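Local coordinates for protein endoglucanase (Bacillus akibai, PDB 1UWW) that hydrolyses internal beta-1,4-glucosidic linkages of cellulose as an alkaline endoglucanase, of which this chain is the family 28 carbohydrate-binding module, specific for non-crystalline cellulose, at residues E134-N137 / L142-Y145; F93-V98 / Y126-D131; S79-G84 / V186-A191; D87-D92 / L109-P114; Q28-A33 / N51-E56. One frame throughout, in Å; residues are numbered along the deposited sequence. Where two conformers were deposited one is given.

Contact 1: residues E134-N137 / L142-Y145; sequences EEAN and LYHY. Unlike the reference sequence in segment 134-137: Ala-136 (reference Pro).
The backbone N of His-144 donates to the carbonyl O of Asn-137 over 2.9 Å, an almost straight bond with 169° at the hydrogen and the donor tilted a little from the carbonyl plane. The same oxygen also receives a C-H contact from Tyr-143 CA at 3.4 Å, so one acceptor meets two neighbouring residues of the strand. The carbonyl of the same histidine, His-144 O, accepts a hydrogen bond from each of two waters. One of them accepts from Asn-137 N and the other from Asn-137 ND2, at 2.9 Å from that nitrogen. The amide side chain suits this exposed edge because it reaches the strand through water without having to be buried.

Beneath this polar layer Ala-136, which replaces a proline of the reference sequence, points its methyl at two tyrosines. CB lies at the ring edge of Tyr-143, 4.0 Å from CD2, and 3.5 Å from Tyr-145 OH. Two residues apart, both tyrosines leave the strand by the same side, and their shared first torsion (-62° for Tyr-145), with CG anti to the carbonyl carbon, sets the rings beside the alanine methyl, where Leu-133 also packs. The His-144 ring leads the other way, stacking on Tyr-94 and hydrogen-bonding Asp-92 through NE2. A loop thus enters the short edge strand 138-139 and returns as 142-150: a tight antiparallel beta hairpin at the border of the six-stranded sheet.

Contact 2: residues F93-V98 / Y126-D131; sequences FYLDPV and YTINFD. With CA (calcium ion), chain D.
Ile-128 sends its terminal methyl CD1 to the edge of the Phe-93 ring, 3.6 Å from CD2 and 3.8 Å from CE2, and lies near the ring plane. This is the tight part of the contact. The isoleucine is extended at its end (chi2 177°), which carries CD1 far enough to bridge two backbones whose nearest CA atoms, those of Phe-93 and Ile-128, are 10.3 Å apart. Beside them Leu-95 fits less closely: its CD1 stands 4.2 Å from Ile-128 CD1, while its CD2 touches the edge of Phe-130 at CE1, 3.9 Å away, the two side chains crossing at about a right angle. Branched aliphatic chains and flat rings suit such a gap, since they fill it without polar atoms to satisfy.

Both segments become polar where they leave this interior. Asp-96 OD1 and Pro-97 O hold a calcium ion at 2.4 and 2.3 Å, and three waters add to its shell, so the site is largely hydrated. In segment 126-131, Asn-129 OD1 accepts from Asp-131 N in an Asx turn that closes the strand, and Asn-129 of the second subunit pairs with this asparagine. Phe-93 and Ile-128 come from different sheets, and their meeting is part of the packing of one sheet on the other in a beta sandwich, the jelly-roll architecture of this family of binding modules.

Contact 3: residues S79-G84 / V186-A191; sequences SDLVRG and VRFEGA
One face of the Phe-188 ring is overlaid by the carbonyl O of Val-82, which stands 3.5 Å above the plane, displaced toward the rim, and lies 3.6 Å from CE2. At the edge, in the plane of the ring, comes Leu-81 CD1, 3.9 Å from the same CE2, the leucine crossing the phenylalanine at about a right angle. Arg-83 adds its CA, 4.0 Å from Phe-188 CE1. Phe-188 leaves strand 180-189 toward the loop, and its first torsion (-73°) lays the ring against the Val-82 carbonyl. A large flat side chain suits the place, because it offers a broad surface against which a backbone carbonyl and a methyl can pack. The contact joins the loop between strands 73-77 and 88-97 to the last strand of the beta sandwich, with Val-89 also packing on the ring. The guanidinium of Arg-83 turns away to a salt bridge with Asp-159 and the backbone oxygens of Val-151 and Ile-154. Within the strand, Arg-187 NE hydrogen-bonds the carbonyl O of the next residue, Phe-188, at 3.0 Å from above the carbonyl plane.

Contact 4: residues D87-D92 / L109-P114; sequences DYVTFD and LVFQPP. With CA (calcium ion), chain E.
In Val-89, CG1 lies anti to the backbone N (chi1 168°) and CG2 anti to the carbonyl carbon, while Leu-109 also sets CG anti to its backbone N (chi1 176°); together with the second torsion of the leucine (chi2 66°), these bring Leu-109 CD2 against the valine. That methyl lies 3.7 Å from Val-89 CB and 3.8 Å from CG2. Val-89 CG2 also approaches the edge of the Phe-111 ring, at 4.3 Å from CZ. Short, branched Val-89 suits a strand facing the interior, and Leu-109 supplies the extra length to close the distance.

On the strand's outer side the chemistry changes: Asp-92 OD1 binds a calcium ion at 2.3 Å, shared with Glu-146 and several waters, while Asp-92 OD2 hydrogen-bonds Asn-185. Asp-87 and Tyr-88 form a classic beta bulge opposite Glu-189. Strand 88-97 runs between 180-189 and 142-150 in one sheet, and strand 104-111 faces it from the other, beside 165-173, whose Met-166 packs on both Leu-109 and Phe-111.

Contact 5: residues Q28-A33 / N51-E56; sequences QGWDWA and NALSWE. With CA (calcium ion), chain C.
Two indoles meet edge to face here: the six-membered ring of Trp-32 stands on the five-membered ring of Trp-55 in a T-shaped pair, with planes at 80° and centroids 4.8 Å apart. Trp-32 CH2 leads, reaching over one face of Trp-55 to lie 3.6 Å from both CG and CD1. Trp-55 can offer that face because its CG sits between the backbone N and the carbonyl carbon (chi1 66°), a crowded position. The indole N-H of Trp-32 is left to hydrogen-bond Thr-40 O, while Leu-42 packs on both rings.

Two residues back along each strand, Trp-30 CB meets Leu-53 CD2 at 3.8 Å. Its indole turns away from Leu-53 to pack on Leu-74, Met-166 and Ile-168, and its NE1 is hydrogen-bonded to Ser-20 OG. The touching parts of the two strands run only 20° apart in direction, one in each sheet of the sandwich. At the start of segment 51-56, Asn-51 O binds a calcium ion at 2.3 Å, to which Val-21, Glu-23, Ser-50, Asp-184 and a water also contribute. Asp-31, on the outer side of its strand, makes salt bridges to Arg-27 and Lys-13.

Tryptophan suits this wide gap between sheets because it brings broad apolar surface together with one polar N-H, which in Trp-30 and Trp-32 alike has a partner. With no hydrogen bond between the segments, the contact probably rests on dispersion and on the electrostatics of the edge-to-face pair.

Contacts 2, 4 and 5 lie in the buried core and join the two sheets of the sandwich through apolar side chains, without a hydrogen bond between their segments; contact 5 alone adds an aromatic pair. Contacts 2 and 4 both draw on strand 88-97, at opposite ends and on opposite sides of the chain's centre. Contact 3 is partly buried and packs the loop 79-84 on strand 180-189, its Phe-188 touching Val-89 of contact 4. Contact 1, at the surface, relies instead on backbone and water bonds, and its strand pairs with that of contact 2. Contacts 2, 4 and 5 each supply calcium ligands away from their apolar packing, and His-144 of contact 1 lies near the site of Asp-92.

Contact 1: residues E134-N137 / L142-Y145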
# COMPACT_ATOMS: atom_id res chain seq x y z
N GLU A 134 17.88 11.79 5.06
CA GLU A 134 18.66 13.02 4.98
C GLU A 134 17.83 14.16 4.38
O GLU A 134 18.12 15.34 4.64
CB GLU A 134 19.94 12.74 4.16
CG GLU A 134 19.68 12.19 2.76
CD GLU A 134 19.62 10.66 2.66
OE1 GLU A 134 19.42 9.94 3.69
OE2 GLU A 134 19.77 10.16 1.53
N GLU A 135 16.77 13.82 3.64
CA GLU A 135 15.83 14.79 3.03
C GLU A 135 14.57 15.07 3.87
O GLU A 135 13.79 15.96 3.53
CB GLU A 135 15.37 14.30 1.64
CG GLU A 135 16.37 14.53 0.50
CD GLU A 135 17.57 13.60 0.53
OE1 GLU A 135 17.39 12.37 0.70
OE2 GLU A 135 18.70 14.12 0.39
N ALA A 136 14.36 14.29 4.94
CA ALA A 136 13.18 14.41 5.79
C ALA A 136 13.32 15.57 6.76
O ALA A 136 14.43 15.95 7.11
CB ALA A 136 12.95 13.11 6.57
N ASN A 137 12.19 16.10 7.20
CA ASN A 137 12.21 17.09 8.27
C ASN A 137 12.66 16.46 9.57
O ASN A 137 12.12 15.45 9.97
CB ASN A 137 10.83 17.69 8.44
CG ASN A 137 10.47 18.60 7.30
OD1 ASN A 137 11.33 19.31 6.76
ND2 ASN A 137 9.21 18.58 6.90
N LEU A 142 15.18 13.50 15.57
CA LEU A 142 13.75 13.18 15.54
C LEU A 142 13.21 13.59 14.19
O LEU A 142 13.23 14.77 13.82
CB LEU A 142 13.02 13.94 16.62
CG LEU A 142 11.56 13.54 16.77
CD1 LEU A 142 11.44 12.17 17.40
CD2 LEU A 142 10.87 14.59 17.61
N TYR A 143 12.74 12.61 13.43
CA TYR A 143 12.23 12.83 12.08
C TYR A 143 10.70 12.95 12.13
O TYR A 143 10.06 12.13 12.75
CB TYR A 143 12.61 11.64 11.18
CG TYR A 143 14.11 11.48 11.01
CD1 TYR A 143 14.85 10.74 11.91
CD2 TYR A 143 14.78 12.10 9.96
CE1 TYR A 143 16.23 10.61 11.75
CE2 TYR A 143 16.14 11.95 9.80
CZ TYR A 143 16.84 11.22 10.71
OH TYR A 143 18.21 11.07 10.59
N HIS A 144 10.14 13.94 11.45
CA HIS A 144 8.71 14.27 11.50
C HIS A 144 8.08 14.09 10.14
O HIS A 144 8.48 14.72 9.17
CB HIS A 144 8.54 15.71 11.97
CG HIS A 144 7.12 16.17 12.09
ND1 HIS A 144 6.83 17.50 12.30
CD2 HIS A 144 5.94 15.51 12.11
CE1 HIS A 144 5.51 17.65 12.38
NE2 HIS A 144 4.95 16.45 12.29
N TYR A 145 7.08 13.20 10.09
CA TYR A 145 6.27 12.98 8.90
C TYR A 145 4.83 13.40 9.17
O TYR A 145 4.27 13.11 10.21
CB TYR A 145 6.30 11.50 8.50
CG TYR A 145 7.66 11.04 8.16
CD1 TYR A 145 8.53 10.58 9.15
CD2 TYR A 145 8.15 11.13 6.86
CE1 TYR A 145 9.82 10.20 8.87
CE2 TYR A 145 9.47 10.76 6.57
CZ TYR A 145 10.27 10.31 7.58
OH TYR A 145 11.56 9.92 7.27
O HOH W 1 9.71 14.62 6.63
O HOH W 2 7.16 17.30 8.51

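Contact 2: residues F93-V98 / Y126-D131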
# COMPACT_ATOMS: atom_id res chain seq x y z
N PHE A 93 3.67 11.72 12.73
CA PHE A 93 4.41 10.49 13.00
C PHE A 93 5.87 10.85 13.10
O PHE A 93 6.40 11.51 12.23
CB PHE A 93 4.22 9.49 11.88
CG PHE A 93 4.79 8.13 12.17
CD1 PHE A 93 4.51 7.43 13.33
CD2 PHE A 93 5.64 7.53 11.25
CE1 PHE A 93 5.07 6.15 13.57
CE2 PHE A 93 6.19 6.25 11.49
CZ PHE A 93 5.92 5.58 12.63
N TYR A 94 6.51 10.43 14.17
CA TYR A 94 7.92 10.74 14.38
C TYR A 94 8.69 9.46 14.60
O TYR A 94 8.19 8.51 15.21
CB TYR A 94 8.14 11.63 15.59
CG TYR A 94 7.29 12.88 15.66
CD1 TYR A 94 6.03 12.87 16.20
CD2 TYR A 94 7.78 14.08 15.21
CE1 TYR A 94 5.27 14.02 16.28
CE2 TYR A 94 7.03 15.25 15.28
CZ TYR A 94 5.80 15.19 15.83
OH TYR A 94 5.02 16.33 15.95
N LEU A 95 9.90 9.45 14.10
CA LEU A 95 10.83 8.36 14.34
C LEU A 95 12.10 8.91 14.95
O LEU A 95 12.67 9.88 14.46
CB LEU A 95 11.15 7.60 13.06
CG LEU A 95 9.92 7.11 12.29
CD1 LEU A 95 9.58 8.08 11.21
CD2 LEU A 95 10.13 5.73 11.72
N ASP A 96 12.58 8.24 15.99
CA ASP A 96 13.92 8.44 16.50
C ASP A 96 14.64 7.11 16.41
O ASP A 96 14.60 6.29 17.34
CB ASP A 96 13.91 8.96 17.92
CG ASP A 96 15.31 9.36 18.41
OD1 ASP A 96 16.32 9.04 17.72
OD2 ASP A 96 15.48 10.05 19.45
N PRO A 97 15.26 6.85 15.26
CA PRO A 97 15.94 5.57 15.09
C PRO A 97 17.20 5.47 15.94
O PRO A 97 17.87 6.47 16.21
CB PRO A 97 16.32 5.53 13.61
CG PRO A 97 16.34 6.95 13.19
CD PRO A 97 15.38 7.71 14.07
N VAL A 98 17.49 4.25 16.33
CA VAL A 98 18.85 3.86 16.67
C VAL A 98 19.52 3.21 15.47
O VAL A 98 20.75 3.32 15.35
CB VAL A 98 18.92 2.96 17.93
CG1 VAL A 98 20.29 2.38 18.15
CG2 VAL A 98 18.31 3.70 19.10
N TYR A 126 0.76 4.92 2.67
CA TYR A 126 1.70 5.99 2.98
C TYR A 126 3.05 5.35 3.28
O TYR A 126 3.19 4.59 4.23
CB TYR A 126 1.24 6.83 4.19
CG TYR A 126 2.11 8.04 4.44
CD1 TYR A 126 3.29 7.92 5.14
CD2 TYR A 126 1.78 9.28 3.89
CE1 TYR A 126 4.12 9.00 5.34
CE2 TYR A 126 2.60 10.38 4.07
CZ TYR A 126 3.79 10.22 4.82
OH TYR A 126 4.65 11.27 5.04
N THR A 127 4.07 5.70 2.53
CA THR A 127 5.35 5.02 2.59
C THR A 127 6.45 5.98 3.06
O THR A 127 6.57 7.10 2.54
CB THR A 127 5.68 4.41 1.21
OG1 THR A 127 4.67 3.46 0.86
CG2 THR A 127 7.02 3.67 1.22
N ILE A 128 7.23 5.54 4.04
CA ILE A 128 8.41 6.24 4.51
C ILE A 128 9.63 5.48 4.04
O ILE A 128 9.77 4.29 4.32
CB ILE A 128 8.40 6.27 6.05
CG1 ILE A 128 7.23 7.16 6.50
CG2 ILE A 128 9.72 6.79 6.59
CD1 ILE A 128 7.04 7.23 7.94
N ASN A 129 10.52 6.17 3.35
CA ASN A 129 11.70 5.55 2.74
C ASN A 129 12.92 5.86 3.61
O ASN A 129 13.35 7.01 3.72
CB ASN A 129 11.86 6.09 1.32
CG ASN A 129 12.86 5.33 0.51
OD1 ASN A 129 13.82 4.77 1.06
ND2 ASN A 129 12.64 5.27 -0.79
N PHE A 130 13.49 4.83 4.24
CA PHE A 130 14.64 5.06 5.15
C PHE A 130 15.90 5.47 4.41
O PHE A 130 16.84 5.99 5.03
CB PHE A 130 14.88 3.84 6.04
CG PHE A 130 13.72 3.53 6.97
CD1 PHE A 130 13.30 4.49 7.90
CD2 PHE A 130 13.05 2.36 6.91
CE1 PHE A 130 12.24 4.23 8.75
CE2 PHE A 130 11.99 2.09 7.78
CZ PHE A 130 11.60 3.05 8.70
N ASP A 131 15.92 5.30 3.10
CA ASP A 131 17.06 5.78 2.33
C ASP A 131 16.99 7.26 2.08
O ASP A 131 17.96 7.85 1.56
CB ASP A 131 17.14 5.05 0.99
CG ASP A 131 17.39 3.59 1.16
OD1 ASP A 131 18.25 3.22 2.01
OD2 ASP A 131 16.75 2.74 0.52
CA CA D . 18.60 8.42 17.27
O HOH W 3 20.37 8.06 15.51
O HOH W 4 17.98 9.72 15.36
O HOH W 5 19.25 10.35 18.50

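Contact 3: residues S79-G84 / V186-A191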
# COMPACT_ATOMS: atom_id res chain seq x y z
N SER A 79 -17.58 4.25 19.38
CA SER A 79 -18.91 4.44 18.83
C SER A 79 -18.99 5.75 18.02
O SER A 79 -18.23 6.70 18.25
CB SER A 79 -19.98 4.42 19.94
OG SER A 79 -19.73 5.41 20.92
N ASP A 80 -19.90 5.78 17.07
CA ASP A 80 -20.11 6.92 16.21
C ASP A 80 -18.82 7.37 15.51
O ASP A 80 -18.59 8.55 15.30
CB ASP A 80 -20.76 8.08 16.99
CG ASP A 80 -22.20 7.77 17.41
OD1 ASP A 80 -22.98 7.22 16.59
OD2 ASP A 80 -22.63 8.04 18.55
N LEU A 81 -17.98 6.39 15.17
CA LEU A 81 -16.81 6.63 14.34
C LEU A 81 -17.25 6.64 12.89
O LEU A 81 -17.67 5.60 12.37
CB LEU A 81 -15.75 5.55 14.56
CG LEU A 81 -14.40 5.72 13.88
CD1 LEU A 81 -13.65 6.92 14.46
CD2 LEU A 81 -13.56 4.45 14.06
N VAL A 82 -17.20 7.80 12.28
CA VAL A 82 -17.67 7.99 10.91
C VAL A 82 -16.74 8.93 10.16
O VAL A 82 -16.07 9.78 10.75
CB VAL A 82 -19.13 8.53 10.85
CG1 VAL A 82 -20.11 7.57 11.54
CG2 VAL A 82 -19.24 9.96 11.42
N ARG A 83 -16.74 8.80 8.84
CA ARG A 83 -15.99 9.70 7.98
C ARG A 83 -16.57 11.10 7.94
O ARG A 83 -15.86 12.09 7.85
CB ARG A 83 -15.93 9.15 6.55
CG ARG A 83 -15.15 10.02 5.56
CD ARG A 83 -14.99 9.39 4.22
NE ARG A 83 -16.30 9.16 3.59
CZ ARG A 83 -16.52 8.31 2.60
NH1 ARG A 83 -15.55 7.59 2.07
NH2 ARG A 83 -17.75 8.17 2.12
N GLY A 84 -17.89 11.18 7.90
CA GLY A 84 -18.54 12.47 7.71
C GLY A 84 -18.13 13.08 6.39
O GLY A 84 -17.89 12.39 5.40
N VAL A 186 -4.04 12.50 16.00
CA VAL A 186 -4.78 11.64 15.07
C VAL A 186 -6.18 12.22 14.90
O VAL A 186 -6.87 12.42 15.86
CB VAL A 186 -4.89 10.16 15.54
CG1 VAL A 186 -5.48 9.31 14.40
CG2 VAL A 186 -3.57 9.61 16.01
N ARG A 187 -6.57 12.48 13.67
CA ARG A 187 -7.90 13.04 13.39
C ARG A 187 -8.36 12.83 11.97
O ARG A 187 -7.57 12.57 11.09
CB ARG A 187 -7.89 14.53 13.66
CG ARG A 187 -6.93 15.30 12.84
CD ARG A 187 -7.10 16.79 13.04
NE ARG A 187 -8.36 17.23 12.44
CZ ARG A 187 -8.97 18.39 12.68
NH1 ARG A 187 -8.45 19.28 13.52
NH2 ARG A 187 -10.12 18.67 12.07
N PHE A 188 -9.67 12.95 11.76
CA PHE A 188 -10.20 13.18 10.43
C PHE A 188 -10.09 14.66 10.09
O PHE A 188 -10.26 15.50 10.96
CB PHE A 188 -11.69 12.80 10.37
CG PHE A 188 -11.98 11.33 10.38
CD1 PHE A 188 -11.95 10.58 9.22
CD2 PHE A 188 -12.34 10.70 11.54
CE1 PHE A 188 -12.25 9.23 9.24
CE2 PHE A 188 -12.63 9.35 11.55
CZ PHE A 188 -12.57 8.62 10.40
N GLU A 189 -9.83 14.99 8.84
CA GLU A 189 -9.88 16.38 8.40
C GLU A 189 -10.35 16.53 6.97
O GLU A 189 -10.37 15.58 6.21
CB GLU A 189 -8.57 17.13 8.69
CG GLU A 189 -7.36 16.71 7.94
CD GLU A 189 -6.17 17.61 8.28
OE1 GLU A 189 -5.51 17.45 9.36
OE2 GLU A 189 -5.90 18.53 7.46
N GLY A 190 -10.77 17.75 6.65
CA GLY A 190 -11.40 18.06 5.37
C GLY A 190 -10.34 18.36 4.34
O GLY A 190 -8.97 18.29 4.51
N ALA A 191 -10.65 18.21 3.05
CA ALA A 191 -9.67 18.54 2.01
C ALA A 191 -9.48 20.05 1.95
O ALA A 191 -10.30 20.80 2.50
CB ALA A 191 -10.08 17.99 0.65

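Contact 4: residues D87-D92 / L109-P114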
# COMPACT_ATOMS: atom_id res chain seq x y z
N ASP A 87 -12.11 14.11 4.39
CA ASP A 87 -11.46 13.47 3.27
C ASP A 87 -10.21 12.68 3.64
O ASP A 87 -9.81 11.82 2.87
CB ASP A 87 -11.12 14.50 2.19
CG ASP A 87 -12.34 15.24 1.73
OD1 ASP A 87 -13.41 14.63 1.52
OD2 ASP A 87 -12.34 16.49 1.62
N TYR A 88 -9.64 12.97 4.80
CA TYR A 88 -8.36 12.38 5.23
C TYR A 88 -8.40 11.99 6.67
O TYR A 88 -9.14 12.56 7.47
CB TYR A 88 -7.17 13.36 5.06
CG TYR A 88 -7.01 13.89 3.67
CD1 TYR A 88 -6.29 13.18 2.71
CD2 TYR A 88 -7.60 15.08 3.30
CE1 TYR A 88 -6.17 13.66 1.41
CE2 TYR A 88 -7.48 15.57 2.00
CZ TYR A 88 -6.77 14.86 1.07
OH TYR A 88 -6.66 15.35 -0.21
N VAL A 89 -7.60 10.98 7.03
CA VAL A 89 -7.10 10.80 8.38
C VAL A 89 -5.66 11.28 8.35
O VAL A 89 -4.88 10.93 7.46
CB VAL A 89 -7.19 9.33 8.81
CG1 VAL A 89 -6.41 9.06 10.12
CG2 VAL A 89 -8.66 8.96 9.02
N THR A 90 -5.35 12.16 9.28
CA THR A 90 -3.99 12.67 9.45
C THR A 90 -3.46 12.43 10.85
O THR A 90 -4.20 12.34 11.81
CB THR A 90 -3.94 14.18 9.16
OG1 THR A 90 -4.70 14.91 10.13
CG2 THR A 90 -4.57 14.49 7.81
N PHE A 91 -2.16 12.28 10.94
CA PHE A 91 -1.46 12.30 12.20
C PHE A 91 -0.01 12.71 11.98
O PHE A 91 0.54 12.57 10.90
CB PHE A 91 -1.55 10.95 12.98
CG PHE A 91 -1.06 9.72 12.26
CD1 PHE A 91 -1.90 9.02 11.39
CD2 PHE A 91 0.20 9.20 12.53
CE1 PHE A 91 -1.46 7.83 10.78
CE2 PHE A 91 0.63 8.04 11.94
CZ PHE A 91 -0.21 7.38 11.05
N ASP A 92 0.58 13.24 13.05
CA ASP A 92 2.03 13.44 13.10
C ASP A 92 2.70 12.14 13.51
O ASP A 92 2.31 11.52 14.48
CB ASP A 92 2.39 14.55 14.10
CG ASP A 92 1.85 15.87 13.68
OD1 ASP A 92 2.16 16.35 12.57
OD2 ASP A 92 1.02 16.47 14.41
N LEU A 109 -4.21 2.02 6.64
CA LEU A 109 -5.33 2.40 7.49
C LEU A 109 -6.52 1.52 7.13
O LEU A 109 -6.92 1.44 5.97
CB LEU A 109 -5.65 3.86 7.24
CG LEU A 109 -6.86 4.46 7.94
CD1 LEU A 109 -6.67 4.52 9.42
CD2 LEU A 109 -7.14 5.89 7.40
N VAL A 110 -7.10 0.89 8.14
CA VAL A 110 -8.19 -0.06 8.01
C VAL A 110 -9.29 0.32 8.98
O VAL A 110 -9.03 0.79 10.09
CB VAL A 110 -7.72 -1.51 8.29
CG1 VAL A 110 -8.88 -2.51 8.27
CG2 VAL A 110 -6.64 -1.89 7.31
N PHE A 111 -10.54 0.20 8.54
CA PHE A 111 -11.70 0.24 9.41
C PHE A 111 -12.43 -1.08 9.34
O PHE A 111 -12.27 -1.85 8.38
CB PHE A 111 -12.67 1.36 9.01
CG PHE A 111 -12.05 2.72 9.00
CD1 PHE A 111 -11.80 3.41 10.18
CD2 PHE A 111 -11.70 3.33 7.81
CE1 PHE A 111 -11.22 4.68 10.14
CE2 PHE A 111 -11.14 4.59 7.80
CZ PHE A 111 -10.90 5.24 8.96
N GLN A 112 -13.26 -1.35 10.32
CA GLN A 112 -14.02 -2.60 10.33
C GLN A 112 -15.54 -2.39 10.50
O GLN A 112 -16.13 -2.87 11.48
CB GLN A 112 -13.45 -3.50 11.43
CG GLN A 112 -11.96 -3.77 11.32
CD GLN A 112 -11.56 -4.99 12.11
OE1 GLN A 112 -11.07 -4.88 13.22
NE2 GLN A 112 -11.82 -6.16 11.55
N PRO A 113 -16.18 -1.75 9.53
CA PRO A 113 -17.64 -1.55 9.58
C PRO A 113 -18.38 -2.90 9.49
O PRO A 113 -18.17 -3.62 8.53
CB PRO A 113 -17.94 -0.73 8.32
CG PRO A 113 -16.74 -0.92 7.43
CD PRO A 113 -15.59 -1.21 8.30
N PRO A 114 -19.22 -3.24 10.47
CA PRO A 114 -20.02 -4.47 10.36
C PRO A 114 -20.88 -4.54 9.10
O PRO A 114 -21.19 -5.64 8.65
CB PRO A 114 -20.90 -4.42 11.61
CG PRO A 114 -20.13 -3.63 12.57
CD PRO A 114 -19.44 -2.54 11.75
CA CA E . 0.74 17.95 11.77
O HOH W 6 -0.35 18.79 13.85
O HOH W 7 2.24 19.06 12.08
O HOH W 8 0.12 20.30 11.03
O HOH W 9 -0.86 16.13 11.32

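Contact 5: residues Q28-A33 / N51-E56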
# COMPACT_ATOMS: atom_id res chain seq x y z
N GLN A 28 -5.81 7.76 25.38
CA GLN A 28 -7.06 8.18 24.75
C GLN A 28 -7.73 7.08 23.91
O GLN A 28 -8.23 7.31 22.81
CB GLN A 28 -6.90 9.48 23.97
CG GLN A 28 -6.45 10.64 24.88
CD GLN A 28 -6.65 11.99 24.26
OE1 GLN A 28 -6.04 12.32 23.25
NE2 GLN A 28 -7.53 12.80 24.86
N GLY A 29 -7.76 5.88 24.46
CA GLY A 29 -8.44 4.75 23.85
C GLY A 29 -7.64 3.91 22.87
O GLY A 29 -8.18 2.93 22.35
N TRP A 30 -6.41 4.30 22.58
CA TRP A 30 -5.54 3.55 21.66
C TRP A 30 -4.89 2.36 22.35
O TRP A 30 -4.43 2.47 23.49
CB TRP A 30 -4.47 4.49 21.09
CG TRP A 30 -5.03 5.47 20.12
CD1 TRP A 30 -5.58 6.69 20.39
CD2 TRP A 30 -5.15 5.28 18.71
NE1 TRP A 30 -6.01 7.27 19.22
CE2 TRP A 30 -5.79 6.41 18.18
CE3 TRP A 30 -4.82 4.23 17.85
CZ2 TRP A 30 -6.07 6.54 16.82
CZ3 TRP A 30 -5.09 4.35 16.51
CH2 TRP A 30 -5.71 5.51 16.00
N ASP A 31 -4.79 1.26 21.63
CA ASP A 31 -4.23 0.03 22.16
C ASP A 31 -3.67 -0.78 21.00
O ASP A 31 -3.79 -0.39 19.84
CB ASP A 31 -5.34 -0.77 22.85
CG ASP A 31 -4.85 -1.64 23.97
OD1 ASP A 31 -3.63 -1.87 24.11
OD2 ASP A 31 -5.66 -2.13 24.80
N TRP A 32 -3.05 -1.91 21.32
CA TRP A 32 -2.61 -2.85 20.29
C TRP A 32 -3.79 -3.65 19.76
O TRP A 32 -4.61 -4.16 20.54
CB TRP A 32 -1.56 -3.81 20.83
CG TRP A 32 -0.27 -3.18 21.16
CD1 TRP A 32 0.37 -3.19 22.37
CD2 TRP A 32 0.60 -2.43 20.28
NE1 TRP A 32 1.56 -2.51 22.30
CE2 TRP A 32 1.73 -2.03 21.02
CE3 TRP A 32 0.55 -2.08 18.92
CZ2 TRP A 32 2.78 -1.32 20.46
CZ3 TRP A 32 1.59 -1.36 18.38
CH2 TRP A 32 2.70 -1.00 19.15
N ALA A 33 -3.88 -3.83 18.44
CA ALA A 33 -4.77 -4.82 17.86
C ALA A 33 -4.30 -6.21 18.30
O ALA A 33 -3.10 -6.42 18.52
CB ALA A 33 -4.79 -4.71 16.35
N ASN A 51 3.04 16.03 23.76
CA ASN A 51 3.00 14.65 24.18
C ASN A 51 2.37 13.77 23.11
O ASN A 51 1.42 14.17 22.44
CB ASN A 51 2.25 14.52 25.49
CG ASN A 51 3.03 15.06 26.65
OD1 ASN A 51 4.20 14.70 26.87
ND2 ASN A 51 2.40 15.95 27.40
N ALA A 52 2.91 12.56 22.96
CA ALA A 52 2.57 11.67 21.86
C ALA A 52 2.50 10.22 22.35
O ALA A 52 3.16 9.85 23.31
CB ALA A 52 3.62 11.81 20.81
N LEU A 53 1.70 9.40 21.69
CA LEU A 53 1.65 7.96 21.91
C LEU A 53 2.96 7.36 21.36
O LEU A 53 3.33 7.65 20.23
CB LEU A 53 0.47 7.38 21.16
CG LEU A 53 0.21 5.88 21.34
CD1 LEU A 53 -0.21 5.55 22.76
CD2 LEU A 53 -0.83 5.40 20.34
N SER A 54 3.64 6.50 22.12
CA SER A 54 4.98 6.04 21.77
C SER A 54 5.24 4.59 22.12
O SER A 54 4.70 4.06 23.09
CB SER A 54 6.00 6.98 22.44
OG SER A 54 7.32 6.76 22.03
N TRP A 55 6.06 3.94 21.29
CA TRP A 55 6.58 2.61 21.60
C TRP A 55 7.94 2.49 20.93
O TRP A 55 8.28 3.27 20.06
CB TRP A 55 5.59 1.51 21.17
CG TRP A 55 5.38 1.40 19.69
CD1 TRP A 55 5.97 0.49 18.86
CD2 TRP A 55 4.50 2.18 18.86
NE1 TRP A 55 5.54 0.68 17.57
CE2 TRP A 55 4.62 1.70 17.54
CE3 TRP A 55 3.63 3.25 19.09
CZ2 TRP A 55 3.89 2.23 16.47
CZ3 TRP A 55 2.91 3.79 18.01
CH2 TRP A 55 3.06 3.27 16.73
N GLU A 56 8.71 1.48 21.31
CA GLU A 56 9.96 1.18 20.65
C GLU A 56 10.02 -0.28 20.26
O GLU A 56 9.42 -1.14 20.89
CB GLU A 56 11.18 1.65 21.43
CG GLU A 56 11.40 1.15 22.81
CD GLU A 56 12.74 1.67 23.37
OE1 GLU A 56 13.28 2.73 22.91
OE2 GLU A 56 13.27 1.02 24.26
CA CA C . 0.09 15.87 21.71
O HOH W 10 -1.26 17.47 20.63